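5,10-methylenetetrahydrofolate dehydrogenase (Bombyx mori, PDB 5ZF1) probably catalyses the NADP+-dependent oxidation of 5,10-methylenetetrahydrofolate in folate one-carbon metabolism. Local coordinates at residues Asp229-Gly234 with Lys265-Ile270; Ala235-Val240 with Gly256-Glu261. One frame throughout, in Å; residues are numbered along the deposited sequence.

Overall arrangement
Both contacts belong to the NAD(P)-binding domain, a Rossmann-type fold, and their centres are 9 Å apart. Contact 1 joins the loop 229-234 to residues 265-270, which lead into strand 269-270. Contact 2 joins strand 236-239 to residues 256-261, at the start of helix 260-263. Along the chain contact 2 is nested inside the loop that contact 1 closes. The two strands are parallel neighbours in the six-stranded sheet, and helix 260-263 lies between them in sequence. Contact 1 therefore sits where the chain enters these strands, while contact 2 reaches the far end of strand 236-239. Contact 1 thus ties the strand entries together, and contact 2 holds the helix lead-in to the first strand.

Contact 1 (Asp229-Gly234 with Lys265-Ile270); sequences DMVKPG and KIAGAI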
loop_
_atom_site.group_PDB
_atom_site.type_symbol
_atom_site.label_atom_id
_atom_site.label_comp_id
_atom_site.label_asym_id
_atom_site.label_seq_id
_atom_site.Cartn_x
_atom_site.Cartn_y
_atom_site.Cartn_z
ATOM N N ASP B 229 23.385 -18.095 -10.799
ATOM C CA ASP B 229 23.927 -18.124 -9.446
ATOM C C ASP B 229 23.092 -17.325 -8.456
ATOM O O ASP B 229 23.411 -17.328 -7.260
ATOM C CB ASP B 229 25.370 -17.611 -9.445
ATOM C CG ASP B 229 25.489 -16.195 -9.972
ATOM O OD1 ASP B 229 24.494 -15.667 -10.510
ATOM O OD2 ASP B 229 26.588 -15.609 -9.849
ATOM N N MET B 230 22.041 -16.650 -8.915
ATOM C CA MET B 230 21.138 -15.928 -8.033
ATOM C C MET B 230 19.912 -16.740 -7.669
ATOM O O MET B 230 19.087 -16.263 -6.894
ATOM C CB MET B 230 20.700 -14.610 -8.686
ATOM C CG MET B 230 21.852 -13.610 -8.856
ATOM S SD MET B 230 21.494 -12.249 -9.978
ATOM C CE MET B 230 20.030 -11.534 -9.213
ATOM N N VAL B 231 19.763 -17.947 -8.213
ATOM C CA VAL B 231 18.493 -18.660 -8.160
ATOM C C VAL B 231 18.629 -19.852 -7.227
ATOM O O VAL B 231 19.584 -20.634 -7.326
ATOM C CB VAL B 231 18.032 -19.075 -9.563
ATOM C CG1 VAL B 231 16.732 -19.896 -9.497
ATOM C CG2 VAL B 231 17.845 -17.832 -10.415
ATOM N N LYS B 232 17.702 -19.957 -6.302
ATOM C CA LYS B 232 17.603 -21.131 -5.463
ATOM C C LYS B 232 17.103 -22.293 -6.312
ATOM O O LYS B 232 16.128 -22.132 -7.053
ATOM C CB LYS B 232 16.637 -20.847 -4.313
ATOM C CG LYS B 232 16.538 -21.912 -3.246
ATOM C CD LYS B 232 15.492 -21.502 -2.207
ATOM C CE LYS B 232 15.129 -22.630 -1.272
ATOM N NZ LYS B 232 14.403 -22.091 -0.087
ATOM N N PRO B 233 17.722 -23.469 -6.239
ATOM C CA PRO B 233 17.205 -24.600 -7.021
ATOM C C PRO B 233 15.730 -24.840 -6.722
ATOM O O PRO B 233 15.308 -24.864 -5.565
ATOM C CB PRO B 233 18.084 -25.776 -6.569
ATOM C CG PRO B 233 19.343 -25.133 -6.085
ATOM C CD PRO B 233 18.906 -23.841 -5.446
ATOM N N GLY B 234 14.937 -24.979 -7.788
ATOM C CA GLY B 234 13.511 -25.177 -7.667
ATOM C C GLY B 234 12.684 -23.922 -7.488
ATOM O O GLY B 234 11.469 -24.030 -7.329
ATOM N N LYS B 265 17.899 -24.085 -16.243
ATOM C CA LYS B 265 18.541 -25.278 -15.701
ATOM C C LYS B 265 18.486 -25.351 -14.181
ATOM O O LYS B 265 18.788 -26.409 -13.619
ATOM C CB LYS B 265 20.010 -25.343 -16.136
ATOM C CG LYS B 265 20.255 -25.409 -17.628
ATOM C CD LYS B 265 21.754 -25.374 -17.902
ATOM C CE LYS B 265 22.063 -25.242 -19.384
ATOM N NZ LYS B 265 23.465 -24.776 -19.603
ATOM N N ILE B 266 18.129 -24.262 -13.503
ATOM C CA ILE B 266 18.130 -24.207 -12.050
ATOM C C ILE B 266 16.721 -24.074 -11.487
ATOM O O ILE B 266 16.378 -24.732 -10.502
ATOM C CB ILE B 266 19.025 -23.048 -11.547
ATOM C CG1 ILE B 266 20.402 -23.100 -12.210
ATOM C CG2 ILE B 266 19.147 -23.099 -10.027
ATOM C CD1 ILE B 266 21.216 -24.307 -11.807
ATOM N N ALA B 267 15.906 -23.212 -12.087
ATOM C CA ALA B 267 14.605 -22.869 -11.542
ATOM C C ALA B 267 13.646 -24.052 -11.621
ATOM O O ALA B 267 13.794 -24.954 -12.446
ATOM C CB ALA B 267 14.008 -21.680 -12.295
ATOM N N GLY B 268 12.646 -24.034 -10.735
ATOM C CA GLY B 268 11.570 -25.010 -10.813
ATOM C C GLY B 268 10.488 -24.636 -11.804
ATOM O O GLY B 268 9.852 -25.516 -12.386
ATOM N N ALA B 269 10.261 -23.341 -12.018
ATOM C CA ALA B 269 9.236 -22.874 -12.940
ATOM C C ALA B 269 9.672 -21.501 -13.416
ATOM O O ALA B 269 10.282 -20.765 -12.643
ATOM C CB ALA B 269 7.861 -22.804 -12.270
ATOM N N ILE B 270 9.398 -21.173 -14.681
ATOM C CA ILE B 270 9.911 -19.931 -15.252
ATOM C C ILE B 270 8.988 -19.443 -16.360
ATOM O O ILE B 270 8.387 -20.231 -17.093
ATOM C CB ILE B 270 11.353 -20.129 -15.778
ATOM C CG1 ILE B 270 12.008 -18.790 -16.122
ATOM C CG2 ILE B 270 11.358 -21.074 -16.988
ATOM C CD1 ILE B 270 13.485 -18.937 -16.534
#
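Val231 and Gly234 meet Ile266, Ala267 and Gly268 where two connections run into neighbouring parallel strands of the Rossmann-type NAD(P)-binding domain. Residues 229-234 lead to strand 236-239, and residues 265-268 lead to strand 269-270. The buried part is centred on Val231. Its CG1 lies anti to the backbone N (chi1 177°), which sets this methyl against residues 265-268. There it packs on Ile266 CG2 at 4.0 Å and on Ala267 CB at 4.3 Å. The Val231 and Ile266 side chains cross obliquely. Val231 also touches Ile226, Ile237 and Val263, so the inner side of the contact merges with the packing around the sheet. Ile266 CG2 is shared: it also faces the carbonyl O of Val231, 3.7 Å away, and reaches the Pro233 ring.

The solvent side, at Lys232 and Pro233, is looser. Pro233 is exposed. Its CG stands 4.4 Å from Ile266 CG2, and its CA lies closer, 3.9 Å from the same methyl. The CB of Lys232 points away from residues 265-270, and its NZ forms a salt bridge with Asp214.

Gly234 is exposed too, but its backbone is tightly packed. The CA atoms of Gly234 and Gly268 are 3.7 Å apart. A side chain on Gly268 would run into the carbonyl O of Gly234. Gly234 has a positive phi (83°), and at its backbone angles a CB would press on the carbonyl O of Pro233. Pro233 CA adds a CA-H...O contact to the O of Ile266. That same oxygen accepts one nearly straight hydrogen bond from Gly234 N, 3.1 Å long, with the donor tilted 19° from the carbonyl plane.

Contact 2 (Ala235-Val240 with Gly256-Glu261); sequences ATIIDV and GDVDYE
Strand 236-239 and the loop before helix 260-263 come nearest at Asp239 and Asp257, whose CA atoms are 6.4 Å apart. The main link is a side chain to backbone bond. Asp239 has CG anti to the backbone N (chi1 -170°), which places CG on the side of residues 256-258. Its OD2 accepts a nearly straight hydrogen bond from Asp257 N at 2.7 Å. The N-H comes in on the syn side, 26° out of the carboxylate plane. OD2 also lies 3.5 Å from Gly256 CA. Asp239 OD1 is used elsewhere and accepts a hydrogen bond from Gly241 N. Two residues earlier in the strand, Ile237 CG2 meets Val258 CG2 at 3.9 Å. Val258 CG2 also lies beside Asp239 CB and OD2, and both Ile237 and Val258 touch Ile270 of the next strand. An alanine in place of Asp239 would probably leave the N-H of Asp257 without its acceptor and the loop freer to shift from the strand end.

The side chains of Asp239 and Asp257 cross at about a right angle, yet their carboxylate planes are only 14° apart. Asp239 OD1 and Asp257 OD2 are 3.8 Å apart. These like charges probably repel each other. The two backbone N-H groups on Asp239, from Asp257 and Gly241, are likely to offset part of that cost.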
loop_
_atom_site.group_PDB
_atom_site.type_symbol
_atom_site.label_atom_id
_atom_site.label_comp_id
_atom_site.label_asym_id
_atom_site.label_seq_id
_atom_site.Cartn_x
_atom_site.Cartn_y
_atom_site.Cartn_z
ATOM N N ALA B 235 13.294 -22.737 -7.519
ATOM C CA ALA B 235 12.533 -21.507 -7.323
ATOM C C ALA B 235 11.704 -21.151 -8.563
ATOM O O ALA B 235 11.938 -21.627 -9.672
ATOM C CB ALA B 235 13.481 -20.353 -6.980
ATOM N N THR B 236 10.724 -20.273 -8.361
ATOM C CA THR B 236 9.839 -19.838 -9.419
ATOM C C THR B 236 10.258 -18.437 -9.825
ATOM O O THR B 236 10.385 -17.563 -8.964
ATOM C CB THR B 236 8.390 -19.836 -8.934
ATOM O OG1 THR B 236 8.010 -21.175 -8.579
ATOM C CG2 THR B 236 7.460 -19.296 -9.987
ATOM N N ILE B 237 10.468 -18.239 -11.118
ATOM C CA ILE B 237 10.939 -16.977 -11.682
ATOM C C ILE B 237 9.882 -16.466 -12.646
ATOM O O ILE B 237 9.581 -17.120 -13.651
ATOM C CB ILE B 237 12.288 -17.148 -12.397
ATOM C CG1 ILE B 237 13.286 -17.911 -11.519
ATOM C CG2 ILE B 237 12.817 -15.779 -12.904
ATOM C CD1 ILE B 237 13.805 -17.140 -10.343
ATOM N N ILE B 238 9.334 -15.286 -12.363
ATOM C CA ILE B 238 8.374 -14.641 -13.253
ATOM C C ILE B 238 8.949 -13.304 -13.696
ATOM O O ILE B 238 9.196 -12.422 -12.861
ATOM C CB ILE B 238 7.011 -14.447 -12.587
ATOM C CG1 ILE B 238 6.387 -15.820 -12.310
ATOM C CG2 ILE B 238 6.101 -13.581 -13.480
ATOM C CD1 ILE B 238 5.185 -15.786 -11.401
ATOM N N ASP B 239 9.164 -13.165 -15.007
ATOM C CA ASP B 239 9.585 -11.918 -15.633
ATOM C C ASP B 239 8.351 -11.174 -16.136
ATOM O O ASP B 239 7.679 -11.626 -17.067
ATOM C CB ASP B 239 10.580 -12.216 -16.758
ATOM C CG ASP B 239 11.256 -10.972 -17.293
ATOM O OD1 ASP B 239 10.861 -9.858 -16.902
ATOM O OD2 ASP B 239 12.202 -11.115 -18.107
ATOM N N VAL B 240 8.057 -10.016 -15.529
ATOM C CA VAL B 240 6.839 -9.287 -15.881
ATOM C C VAL B 240 6.953 -8.689 -17.284
ATOM O O VAL B 240 5.938 -8.480 -17.962
ATOM C CB VAL B 240 6.534 -8.217 -14.809
ATOM C CG1 VAL B 240 5.282 -7.448 -15.155
ATOM C CG2 VAL B 240 6.371 -8.884 -13.448
ATOM N N GLY B 256 14.145 -8.857 -21.915
ATOM C CA GLY B 256 13.943 -9.846 -20.876
ATOM C C GLY B 256 14.977 -9.675 -19.774
ATOM O O GLY B 256 16.118 -9.289 -20.029
ATOM N N ASP B 257 14.560 -9.980 -18.545
ATOM C CA ASP B 257 15.363 -9.716 -17.356
ATOM C C ASP B 257 16.048 -10.958 -16.810
ATOM O O ASP B 257 16.586 -10.913 -15.700
ATOM C CB ASP B 257 14.490 -9.111 -16.257
ATOM C CG ASP B 257 14.257 -7.635 -16.447
ATOM O OD1 ASP B 257 15.066 -6.996 -17.151
ATOM O OD2 ASP B 257 13.269 -7.116 -15.881
ATOM N N VAL B 258 16.024 -12.068 -17.545
ATOM C CA VAL B 258 16.461 -13.360 -17.032
ATOM C C VAL B 258 17.404 -14.004 -18.036
ATOM O O VAL B 258 17.152 -13.989 -19.247
ATOM C CB VAL B 258 15.260 -14.287 -16.738
ATOM C CG1 VAL B 258 15.729 -15.615 -16.137
ATOM C CG2 VAL B 258 14.285 -13.602 -15.794
ATOM N N ASP B 259 18.497 -14.568 -17.529
ATOM C CA ASP B 259 19.379 -15.405 -18.338
ATOM C C ASP B 259 18.659 -16.736 -18.511
ATOM O O ASP B 259 18.900 -17.712 -17.795
ATOM C CB ASP B 259 20.741 -15.557 -17.671
ATOM C CG ASP B 259 21.722 -16.370 -18.502
ATOM O OD1 ASP B 259 21.311 -16.985 -19.510
ATOM O OD2 ASP B 259 22.919 -16.379 -18.145
ATOM N N TYR B 260 17.749 -16.763 -19.491
ATOM C CA TYR B 260 16.784 -17.856 -19.590
ATOM C C TYR B 260 17.474 -19.207 -19.722
ATOM O O TYR B 260 17.126 -20.158 -19.017
ATOM C CB TYR B 260 15.832 -17.618 -20.761
ATOM C CG TYR B 260 14.752 -18.670 -20.870
ATOM C CD1 TYR B 260 14.898 -19.759 -21.716
ATOM C CD2 TYR B 260 13.590 -18.582 -20.112
ATOM C CE1 TYR B 260 13.916 -20.729 -21.814
ATOM C CE2 TYR B 260 12.604 -19.545 -20.198
ATOM C CZ TYR B 260 12.770 -20.616 -21.054
ATOM O OH TYR B 260 11.793 -21.580 -21.147
ATOM N N GLU B 261 18.466 -19.311 -20.613
ATOM C CA GLU B 261 19.064 -20.614 -20.884
ATOM C C GLU B 261 19.688 -21.213 -19.631
ATOM O O GLU B 261 19.493 -22.398 -19.339
ATOM C CB GLU B 261 20.103 -20.513 -22.001
ATOM C CG GLU B 261 20.750 -21.854 -22.327
ATOM C CD GLU B 261 21.810 -21.767 -23.410
ATOM O OE1 GLU B 261 21.755 -20.830 -24.235
ATOM O OE2 GLU B 261 22.698 -22.646 -23.438
#